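Local coordinates for hypothetical protein (Pseudomonas putida, PDB 2HLJ) that probably acts on acyl-CoA thioesters, perhaps betainyl-CoA, as a hotdog-fold enzyme of the thioesterase-like superfamily, at residues 4-14 against 70-80; 38-46 against 125-136. All coordinates share one frame; numbering follows the deposited sequence.

Interaction 1: residues 4-14 against 70-80; sequences ALITYRTTVQE and VKLGTEVWVQT
Trp-77 stands its indole CG between backbone N and carbonyl carbon (chi1 70°), while Ile-6 holds CG1 beside its own N (chi1 -63°), and the two torsions bring isoleucine methyl and indole together across an antiparallel strand pair at one border of the hotdog-fold sheet. Ile-6 CD1 lies over the face of the five-membered ring, 4.0 Å from its centroid, a CH-pi contact. The indole is kept from turning by a nearly straight bond in the ring plane, Trp-77 NE1 to Gln-79 OE1 at 3.0 Å. On the same sheet face Arg-9 runs alongside the tryptophan, its guanidinium inclined 58° to the indole and covered on one side by Ile-6 CG2. Backbone bonds tie the strands, among them the reciprocal pair between Thr-10 and Val-76, and the bonding runs on into the type II turn 71-74, where Val-12 N donates to Thr-74 O and Gly-73 N to Val-12 O. Val-12 packs its CG2 against Val-70 CG1 at 3.8 Å. The other sheet face turns Val-78 toward helix 25-43, the hotdog's sausage, through Ile-31 and Phe-32. Near the far end, two buried hydroxyls share a short hydrogen bond, Thr-7 OG1 to Thr-80 OG1 at 2.7 Å, and Thr-80 OG1 also bonds His-94 ND1.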
loop_
_atom_site.group_PDB
_atom_site.type_symbol
_atom_site.label_atom_id
_atom_site.label_comp_id
_atom_site.label_asym_id
_atom_site.label_seq_id
_atom_site.Cartn_x
_atom_site.Cartn_y
_atom_site.Cartn_z
ATOM N N ALA A 4 10.987 -3.062 -21.639
ATOM C CA ALA A 4 10.812 -3.355 -20.231
ATOM C C ALA A 4 9.956 -4.598 -19.968
ATOM O O ALA A 4 9.094 -4.962 -20.761
ATOM C CB ALA A 4 10.158 -2.193 -19.578
ATOM N N LEU A 5 10.170 -5.215 -18.808
ATOM C CA LEU A 5 9.336 -6.311 -18.371
ATOM C C LEU A 5 7.950 -5.807 -17.931
ATOM O O LEU A 5 7.856 -5.044 -16.982
ATOM C CB LEU A 5 10.017 -7.060 -17.212
ATOM C CG LEU A 5 9.247 -8.271 -16.654
ATOM C CD1 LEU A 5 9.086 -9.408 -17.691
ATOM C CD2 LEU A 5 9.916 -8.799 -15.415
ATOM N N ILE A 6 6.900 -6.256 -18.624
ATOM C CA ILE A 6 5.507 -6.042 -18.219
ATOM C C ILE A 6 4.975 -7.326 -17.559
ATOM O O ILE A 6 5.028 -8.395 -18.130
ATOM C CB ILE A 6 4.625 -5.624 -19.419
ATOM C CG1 ILE A 6 5.116 -4.294 -19.969
ATOM C CG2 ILE A 6 3.157 -5.500 -19.018
ATOM C CD1 ILE A 6 4.462 -3.862 -21.231
ATOM N N THR A 7 4.475 -7.209 -16.334
ATOM C CA THR A 7 4.077 -8.366 -15.545
ATOM C C THR A 7 2.568 -8.528 -15.439
ATOM O O THR A 7 2.053 -9.635 -15.149
ATOM C CB THR A 7 4.681 -8.262 -14.160
ATOM O OG1 THR A 7 4.587 -6.926 -13.708
ATOM C CG2 THR A 7 6.122 -8.612 -14.224
ATOM N N TYR A 8 1.843 -7.444 -15.697
ATOM C CA TYR A 8 0.404 -7.444 -15.445
ATOM C C TYR A 8 -0.266 -6.334 -16.213
ATOM O O TYR A 8 0.271 -5.247 -16.308
ATOM C CB TYR A 8 0.106 -7.357 -13.929
ATOM C CG TYR A 8 -1.334 -7.676 -13.584
ATOM C CD1 TYR A 8 -1.783 -8.977 -13.624
ATOM C CD2 TYR A 8 -2.246 -6.675 -13.256
ATOM C CE1 TYR A 8 -3.084 -9.295 -13.321
ATOM C CE2 TYR A 8 -3.570 -6.986 -12.959
ATOM C CZ TYR A 8 -3.977 -8.306 -12.991
ATOM O OH TYR A 8 -5.286 -8.686 -12.705
ATOM N N ARG A 9 -1.423 -6.635 -16.799
ATOM C CA ARG A 9 -2.262 -5.634 -17.467
ATOM C C ARG A 9 -3.684 -5.815 -17.043
ATOM O O ARG A 9 -4.147 -6.956 -16.897
ATOM C CB ARG A 9 -2.271 -5.814 -18.982
ATOM C CG ARG A 9 -0.940 -5.923 -19.646
ATOM C CD ARG A 9 -1.164 -6.215 -21.138
ATOM N NE ARG A 9 0.074 -6.256 -21.898
ATOM C CZ ARG A 9 0.718 -5.179 -22.358
ATOM N NH1 ARG A 9 0.261 -3.939 -22.133
ATOM N NH2 ARG A 9 1.844 -5.344 -23.053
ATOM N N THR A 10 -4.404 -4.697 -16.886
ATOM C CA THR A 10 -5.821 -4.762 -16.538
ATOM C C THR A 10 -6.499 -3.440 -16.926
ATOM O O THR A 10 -5.838 -2.478 -17.340
ATOM C CB THR A 10 -6.059 -5.127 -15.014
ATOM O OG1 THR A 10 -7.432 -5.447 -14.776
ATOM C CG2 THR A 10 -5.648 -4.005 -14.073
ATOM N N THR A 11 -7.822 -3.451 -16.882
ATOM C CA THR A 11 -8.649 -2.256 -17.090
ATOM C C THR A 11 -9.261 -1.908 -15.731
ATOM O O THR A 11 -9.784 -2.783 -15.051
ATOM C CB THR A 11 -9.703 -2.515 -18.195
ATOM O OG1 THR A 11 -9.032 -2.738 -19.435
ATOM C CG2 THR A 11 -10.623 -1.339 -18.403
ATOM N N VAL A 12 -9.154 -0.644 -15.307
ATOM C CA VAL A 12 -9.750 -0.213 -14.032
ATOM C C VAL A 12 -11.269 -0.377 -14.059
ATOM O O VAL A 12 -11.954 0.244 -14.873
ATOM C CB VAL A 12 -9.419 1.219 -13.718
ATOM C CG1 VAL A 12 -10.162 1.726 -12.461
ATOM C CG2 VAL A 12 -7.884 1.386 -13.606
ATOM N N GLN A 13 -11.767 -1.148 -13.094
ATOM C CA GLN A 13 -13.169 -1.546 -13.009
ATOM C C GLN A 13 -13.899 -0.630 -12.019
ATOM O O GLN A 13 -13.272 0.013 -11.200
ATOM C CB GLN A 13 -13.279 -3.027 -12.560
ATOM C CG GLN A 13 -12.018 -3.654 -11.874
ATOM C CD GLN A 13 -12.171 -5.164 -11.606
ATOM O OE1 GLN A 13 -11.509 -5.997 -12.238
ATOM N NE2 GLN A 13 -13.028 -5.508 -10.668
ATOM N N GLU A 14 -15.224 -0.579 -12.128
ATOM C CA GLU A 14 -16.047 0.265 -11.294
ATOM C C GLU A 14 -15.944 -0.068 -9.808
ATOM O O GLU A 14 -16.149 0.810 -8.994
ATOM C CB GLU A 14 -17.500 0.193 -11.721
ATOM C CG GLU A 14 -18.335 1.364 -11.232
ATOM C CD GLU A 14 -19.713 1.460 -11.915
ATOM O OE1 GLU A 14 -19.930 0.808 -12.963
ATOM O OE2 GLU A 14 -20.564 2.208 -11.385
ATOM N N VAL A 70 -6.090 7.808 -11.595
ATOM C CA VAL A 70 -6.383 6.899 -12.674
ATOM C C VAL A 70 -7.881 6.737 -12.708
ATOM O O VAL A 70 -8.513 6.451 -11.694
ATOM C CB VAL A 70 -5.658 5.551 -12.473
ATOM C CG1 VAL A 70 -5.968 4.620 -13.596
ATOM C CG2 VAL A 70 -4.141 5.786 -12.366
ATOM N N LYS A 71 -8.454 6.962 -13.876
ATOM C CA LYS A 71 -9.881 7.042 -14.006
ATOM C C LYS A 71 -10.488 5.684 -14.404
ATOM O O LYS A 71 -9.830 4.812 -14.991
ATOM C CB LYS A 71 -10.270 8.139 -15.023
ATOM C CG LYS A 71 -9.864 9.572 -14.664
ATOM C CD LYS A 71 -10.244 10.507 -15.796
ATOM C CE LYS A 71 -9.850 11.962 -15.540
ATOM N NZ LYS A 71 -10.470 12.546 -14.307
ATOM N N LEU A 72 -11.762 5.523 -14.099
ATOM C CA LEU A 72 -12.551 4.392 -14.623
ATOM C C LEU A 72 -12.266 4.050 -16.090
ATOM O O LEU A 72 -12.275 4.925 -16.946
ATOM C CB LEU A 72 -14.031 4.706 -14.498
ATOM C CG LEU A 72 -15.015 3.593 -14.890
ATOM C CD1 LEU A 72 -14.852 2.392 -13.946
ATOM C CD2 LEU A 72 -16.433 4.138 -14.805
ATOM N N GLY A 73 -12.018 2.769 -16.373
ATOM C CA GLY A 73 -11.848 2.282 -17.750
ATOM C C GLY A 73 -10.461 2.451 -18.323
ATOM O O GLY A 73 -10.174 2.011 -19.434
ATOM N N THR A 74 -9.564 3.063 -17.574
ATOM C CA THR A 74 -8.227 3.192 -18.036
ATOM C C THR A 74 -7.560 1.812 -18.136
ATOM O O THR A 74 -7.653 0.987 -17.194
ATOM C CB THR A 74 -7.427 4.098 -17.105
ATOM O OG1 THR A 74 -8.086 5.369 -16.996
ATOM C CG2 THR A 74 -6.036 4.312 -17.659
ATOM N N GLU A 75 -6.917 1.556 -19.286
ATOM C CA GLU A 75 -6.110 0.349 -19.484
ATOM C C GLU A 75 -4.726 0.635 -18.948
ATOM O O GLU A 75 -4.068 1.540 -19.414
ATOM C CB GLU A 75 -6.032 -0.017 -20.961
ATOM C CG GLU A 75 -7.404 -0.417 -21.531
ATOM C CD GLU A 75 -7.504 -0.260 -23.064
ATOM O OE1 GLU A 75 -7.488 0.894 -23.566
ATOM O OE2 GLU A 75 -7.639 -1.294 -23.750
ATOM N N VAL A 76 -4.297 -0.144 -17.970
ATOM C CA VAL A 76 -3.028 0.101 -17.324
ATOM C C VAL A 76 -2.201 -1.169 -17.346
ATOM O O VAL A 76 -2.738 -2.265 -17.486
ATOM C CB VAL A 76 -3.195 0.621 -15.851
ATOM C CG1 VAL A 76 -3.919 1.984 -15.813
ATOM C CG2 VAL A 76 -3.877 -0.426 -14.921
ATOM N N TRP A 77 -0.894 -1.008 -17.192
ATOM C CA TRP A 77 0.016 -2.129 -17.054
ATOM C C TRP A 77 1.082 -1.837 -16.021
ATOM O O TRP A 77 1.389 -0.672 -15.720
ATOM C CB TRP A 77 0.682 -2.509 -18.406
ATOM C CG TRP A 77 1.675 -1.571 -18.965
ATOM C CD1 TRP A 77 3.018 -1.510 -18.664
ATOM C CD2 TRP A 77 1.449 -0.580 -19.969
ATOM N NE1 TRP A 77 3.617 -0.530 -19.414
ATOM C CE2 TRP A 77 2.674 0.064 -20.208
ATOM C CE3 TRP A 77 0.315 -0.153 -20.678
ATOM C CZ2 TRP A 77 2.803 1.117 -21.119
ATOM C CZ3 TRP A 77 0.456 0.876 -21.589
ATOM C CH2 TRP A 77 1.685 1.510 -21.783
ATOM N N VAL A 78 1.670 -2.921 -15.508
ATOM C CA VAL A 78 2.749 -2.827 -14.533
ATOM C C VAL A 78 4.068 -3.186 -15.147
ATOM O O VAL A 78 4.171 -4.200 -15.827
ATOM C CB VAL A 78 2.488 -3.784 -13.331
ATOM C CG1 VAL A 78 3.496 -3.556 -12.237
ATOM C CG2 VAL A 78 1.088 -3.604 -12.819
ATOM N N GLN A 79 5.094 -2.365 -14.878
ATOM C CA GLN A 79 6.476 -2.725 -15.167
ATOM C C GLN A 79 7.171 -3.100 -13.865
ATOM O O GLN A 79 6.905 -2.529 -12.826
ATOM C CB GLN A 79 7.213 -1.564 -15.876
ATOM C CG GLN A 79 6.744 -1.479 -17.330
ATOM C CD GLN A 79 7.229 -0.292 -18.105
ATOM O OE1 GLN A 79 6.582 0.076 -19.063
ATOM N NE2 GLN A 79 8.345 0.323 -17.702
ATOM N N THR A 80 8.041 -4.087 -13.921
ATOM C CA THR A 80 8.601 -4.651 -12.697
ATOM C C THR A 80 10.107 -4.814 -12.877
ATOM O O THR A 80 10.557 -5.321 -13.903
ATOM C CB THR A 80 7.973 -5.978 -12.341
ATOM O OG1 THR A 80 6.528 -5.863 -12.243
ATOM C CG2 THR A 80 8.554 -6.500 -11.042
HETATM O O HOH W 1 10.849 -3.212 -16.267
#

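Interaction 2: residues 38-46 against 125-136; sequences ALMDRIGLD and FGHTTVCRLNHL
Ile-43 O is gripped twice where the central helix of the hotdog fold ends: Arg-132 NH1 donates to it at 3.0 Å, and a water that donates to the same oxygen also bonds Thr-129 OG1. The arginine chain is extended from CG to NE, which carries the guanidinium past the isoleucine so that the oxygen lies at its edge, near its plane. Seen from the carbonyl, the donor stands 44° out of the plane, although the N-H itself points rather straight, at 166°. A second water accepts from Arg-132 NH1 and donates to Gly-44 O, while Thr-128 CG2 covers one guanidinium face. Helix 25-43 closes here in a Schellman motif, with Gly-44 at positive phi and Leu-45 N bonded to Met-40 O; a carbonyl at such a C-terminus would probably welcome the positive charge. Below these polar bonds Ile-43 is a knob in a hole formed by Thr-129, Arg-132, Leu-133 and Leu-136 of helix 127-138. Its two branches part: CD1 meets Leu-133 CD2 at 3.5 Å, whereas CG2 reaches Leu-136 CD1 at 3.6 Å. The segment axes are inclined at 112°, and Leu-133 and Leu-136 continue onto Ile-82 of strand 75-85. At the other end of the contact, Leu-45 CD1 approaches the edge of the Phe-125 ring, 4.3 Å from Phe-125 CD1.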
loop_
_atom_site.group_PDB
_atom_site.type_symbol
_atom_site.label_atom_id
_atom_site.label_comp_id
_atom_site.label_asym_id
_atom_site.label_seq_id
_atom_site.Cartn_x
_atom_site.Cartn_y
_atom_site.Cartn_z
ATOM N N ALA A 38 2.182 -12.719 -10.736
ATOM C CA ALA A 38 2.572 -13.022 -12.102
ATOM C C ALA A 38 4.085 -13.131 -12.273
ATOM O O ALA A 38 4.552 -13.938 -13.054
ATOM C CB ALA A 38 2.006 -11.952 -13.052
ATOM N N LEU A 39 4.851 -12.320 -11.567
ATOM C CA LEU A 39 6.297 -12.454 -11.595
ATOM C C LEU A 39 6.729 -13.828 -11.045
ATOM O O LEU A 39 7.632 -14.463 -11.585
ATOM C CB LEU A 39 6.947 -11.343 -10.788
ATOM C CG LEU A 39 8.469 -11.316 -10.838
ATOM C CD1 LEU A 39 9.020 -11.091 -12.245
ATOM C CD2 LEU A 39 9.003 -10.312 -9.857
HETATM N N MSE A 40 6.065 -14.292 -9.994
HETATM C CA MSE A 40 6.370 -15.599 -9.431
HETATM C C MSE A 40 5.953 -16.722 -10.374
HETATM O O MSE A 40 6.699 -17.703 -10.525
HETATM C CB MSE A 40 5.771 -15.772 -8.026
HETATM C CG MSE A 40 6.360 -14.864 -6.967
HETATM SE SE MSE A 40 8.303 -14.748 -7.035
HETATM C CE MSE A 40 8.529 -12.916 -7.606
ATOM N N ASP A 41 4.817 -16.581 -11.055
ATOM C CA ASP A 41 4.497 -17.522 -12.149
ATOM C C ASP A 41 5.575 -17.566 -13.240
ATOM O O ASP A 41 5.924 -18.635 -13.747
ATOM C CB ASP A 41 3.179 -17.186 -12.841
ATOM C CG ASP A 41 1.981 -17.500 -12.007
ATOM O OD1 ASP A 41 2.078 -18.396 -11.120
ATOM O OD2 ASP A 41 0.935 -16.832 -12.240
ATOM N N ARG A 42 6.106 -16.414 -13.598
ATOM C CA ARG A 42 7.121 -16.358 -14.651
ATOM C C ARG A 42 8.383 -17.095 -14.266
ATOM O O ARG A 42 8.994 -17.758 -15.109
ATOM C CB ARG A 42 7.516 -14.911 -14.970
ATOM C CG ARG A 42 6.526 -14.137 -15.752
ATOM C CD ARG A 42 7.150 -12.799 -16.075
ATOM N NE ARG A 42 6.284 -11.955 -16.893
ATOM C CZ ARG A 42 6.466 -11.727 -18.191
ATOM N NH1 ARG A 42 7.501 -12.240 -18.849
ATOM N NH2 ARG A 42 5.608 -10.958 -18.821
ATOM N N ILE A 43 8.805 -16.957 -13.011
ATOM C CA ILE A 43 9.980 -17.678 -12.582
ATOM C C ILE A 43 9.643 -19.049 -12.011
ATOM O O ILE A 43 10.531 -19.777 -11.634
ATOM C CB ILE A 43 10.889 -16.852 -11.659
ATOM C CG1 ILE A 43 10.285 -16.616 -10.286
ATOM C CG2 ILE A 43 11.282 -15.519 -12.332
ATOM C CD1 ILE A 43 11.310 -15.997 -9.321
ATOM N N GLY A 44 8.360 -19.415 -11.989
ATOM C CA GLY A 44 7.928 -20.751 -11.561
ATOM C C GLY A 44 8.206 -21.033 -10.106
ATOM O O GLY A 44 8.452 -22.164 -9.739
ATOM N N LEU A 45 8.105 -20.027 -9.257
ATOM C CA LEU A 45 8.444 -20.199 -7.846
ATOM C C LEU A 45 7.365 -21.014 -7.175
ATOM O O LEU A 45 6.200 -20.621 -7.184
ATOM C CB LEU A 45 8.606 -18.873 -7.136
ATOM C CG LEU A 45 8.818 -18.946 -5.609
ATOM C CD1 LEU A 45 10.125 -19.608 -5.231
ATOM C CD2 LEU A 45 8.734 -17.575 -4.977
ATOM N N ASP A 46 7.765 -22.146 -6.606
ATOM C CA ASP A 46 6.850 -23.073 -5.923
ATOM C C ASP A 46 5.646 -23.443 -6.780
ATOM O O ASP A 46 4.555 -23.619 -6.267
ATOM C CB ASP A 46 6.394 -22.491 -4.596
ATOM C CG ASP A 46 7.534 -22.282 -3.629
ATOM O OD1 ASP A 46 8.323 -23.230 -3.395
ATOM O OD2 ASP A 46 7.630 -21.171 -3.079
ATOM N N PHE A 125 15.677 -19.791 -1.356
ATOM C CA PHE A 125 15.466 -19.949 -2.804
ATOM C C PHE A 125 16.392 -21.016 -3.348
ATOM O O PHE A 125 17.590 -20.999 -3.073
ATOM C CB PHE A 125 15.753 -18.649 -3.564
ATOM C CG PHE A 125 14.806 -17.536 -3.237
ATOM C CD1 PHE A 125 13.438 -17.728 -3.306
ATOM C CD2 PHE A 125 15.282 -16.300 -2.860
ATOM C CE1 PHE A 125 12.552 -16.712 -2.998
ATOM C CE2 PHE A 125 14.415 -15.272 -2.554
ATOM C CZ PHE A 125 13.032 -15.489 -2.627
ATOM N N GLY A 126 15.853 -21.934 -4.135
ATOM C CA GLY A 126 16.683 -22.975 -4.717
ATOM C C GLY A 126 17.485 -22.479 -5.919
ATOM O O GLY A 126 17.166 -21.437 -6.512
ATOM N N HIS A 127 18.490 -23.265 -6.304
ATOM C CA HIS A 127 19.381 -22.949 -7.416
ATOM C C HIS A 127 18.673 -22.485 -8.694
ATOM O O HIS A 127 19.103 -21.537 -9.316
ATOM C CB HIS A 127 20.293 -24.141 -7.742
ATOM C CG HIS A 127 21.220 -23.892 -8.899
ATOM N ND1 HIS A 127 20.918 -24.268 -10.195
ATOM C CD2 HIS A 127 22.430 -23.282 -8.960
ATOM C CE1 HIS A 127 21.906 -23.910 -10.999
ATOM N NE2 HIS A 127 22.836 -23.311 -10.275
ATOM N N THR A 128 17.593 -23.155 -9.063
ATOM C CA THR A 128 16.830 -22.829 -10.260
ATOM C C THR A 128 16.159 -21.458 -10.192
ATOM O O THR A 128 16.145 -20.717 -11.169
ATOM C CB THR A 128 15.741 -23.905 -10.488
ATOM O OG1 THR A 128 16.358 -25.191 -10.610
ATOM C CG2 THR A 128 14.974 -23.646 -11.740
ATOM N N THR A 129 15.573 -21.138 -9.038
ATOM C CA THR A 129 14.982 -19.834 -8.791
ATOM C C THR A 129 16.032 -18.735 -8.936
ATOM O O THR A 129 15.770 -17.711 -9.569
ATOM C CB THR A 129 14.332 -19.744 -7.355
ATOM O OG1 THR A 129 13.277 -20.696 -7.242
ATOM C CG2 THR A 129 13.751 -18.385 -7.101
ATOM N N VAL A 130 17.190 -18.922 -8.306
ATOM C CA VAL A 130 18.262 -17.943 -8.394
ATOM C C VAL A 130 18.685 -17.713 -9.842
ATOM O O VAL A 130 18.955 -16.574 -10.256
ATOM C CB VAL A 130 19.492 -18.357 -7.587
ATOM C CG1 VAL A 130 20.643 -17.420 -7.853
ATOM C CG2 VAL A 130 19.178 -18.370 -6.092
ATOM N N CYS A 131 18.800 -18.799 -10.594
ATOM C CA CYS A 131 19.176 -18.685 -12.001
ATOM C C CYS A 131 18.140 -17.900 -12.794
ATOM O O CYS A 131 18.501 -17.049 -13.596
ATOM C CB CYS A 131 19.428 -20.060 -12.633
ATOM S SG CYS A 131 20.954 -20.835 -12.039
ATOM N N ARG A 132 16.851 -18.138 -12.555
ATOM C CA ARG A 132 15.815 -17.363 -13.265
ATOM C C ARG A 132 15.799 -15.880 -12.825
ATOM O O ARG A 132 15.648 -14.981 -13.649
ATOM C CB ARG A 132 14.447 -18.015 -13.093
ATOM C CG ARG A 132 14.438 -19.427 -13.635
ATOM C CD ARG A 132 13.134 -20.193 -13.350
ATOM N NE ARG A 132 13.265 -21.545 -13.883
ATOM C CZ ARG A 132 12.483 -22.574 -13.589
ATOM N NH1 ARG A 132 11.495 -22.454 -12.727
ATOM N NH2 ARG A 132 12.728 -23.749 -14.135
ATOM N N LEU A 133 15.998 -15.626 -11.535
ATOM C CA LEU A 133 16.113 -14.262 -11.043
ATOM C C LEU A 133 17.318 -13.532 -11.661
ATOM O O LEU A 133 17.217 -12.379 -12.074
ATOM C CB LEU A 133 16.233 -14.256 -9.500
ATOM C CG LEU A 133 14.955 -14.617 -8.735
ATOM C CD1 LEU A 133 15.204 -14.795 -7.248
ATOM C CD2 LEU A 133 13.868 -13.597 -8.963
ATOM N N ASN A 134 18.456 -14.204 -11.725
ATOM C CA ASN A 134 19.642 -13.599 -12.358
ATOM C C ASN A 134 19.404 -13.310 -13.845
ATOM O O ASN A 134 19.853 -12.284 -14.365
ATOM C CB ASN A 134 20.854 -14.492 -12.196
ATOM C CG ASN A 134 21.381 -14.536 -10.765
ATOM O OD1 ASN A 134 21.260 -13.588 -10.015
ATOM N ND2 ASN A 134 22.012 -15.634 -10.415
ATOM N N HIS A 135 18.703 -14.215 -14.527
ATOM C CA HIS A 135 18.352 -14.029 -15.957
ATOM C C HIS A 135 17.534 -12.740 -16.166
ATOM O O HIS A 135 17.846 -11.894 -17.021
ATOM C CB HIS A 135 17.580 -15.250 -16.441
ATOM C CG HIS A 135 17.190 -15.196 -17.886
ATOM N ND1 HIS A 135 18.113 -15.291 -18.904
ATOM C CD2 HIS A 135 15.982 -15.064 -18.485
ATOM C CE1 HIS A 135 17.495 -15.205 -20.067
ATOM N NE2 HIS A 135 16.202 -15.075 -19.844
ATOM N N LEU A 136 16.492 -12.579 -15.360
ATOM C CA LEU A 136 15.646 -11.368 -15.412
ATOM C C LEU A 136 16.411 -10.097 -15.115
ATOM O O LEU A 136 16.255 -9.077 -15.784
ATOM C CB LEU A 136 14.480 -11.487 -14.433
ATOM C CG LEU A 136 13.311 -12.349 -14.896
ATOM C CD1 LEU A 136 12.279 -12.378 -13.800
ATOM C CD2 LEU A 136 12.717 -11.783 -16.177
HETATM O O HOH W 2 11.694 -21.022 -9.372
HETATM O O HOH W 3 9.251 -24.384 -11.680
#

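How the interactions relate
The two contacts join different parts of one hotdog fold: interaction 1 pairs strand 6-11 with strand 75-85 of the sheet, and interaction 2 fastens the end of helix 25-43 to helix 127-138. Their centres lie about 23 Å apart, yet they touch where strand and helix meet. Arg-42 NH2 comes within 2.7 Å of Ile-6 O, and Leu-5 CD2 lies 4.0 Å from Leu-39 CD1. Strand 75-85 serves both, since its earlier part pairs with 4-14 and Ile-82 further along receives Leu-133 and Leu-136. Along the chain the segments of the two interactions alternate, so the two contacts cross in sequence.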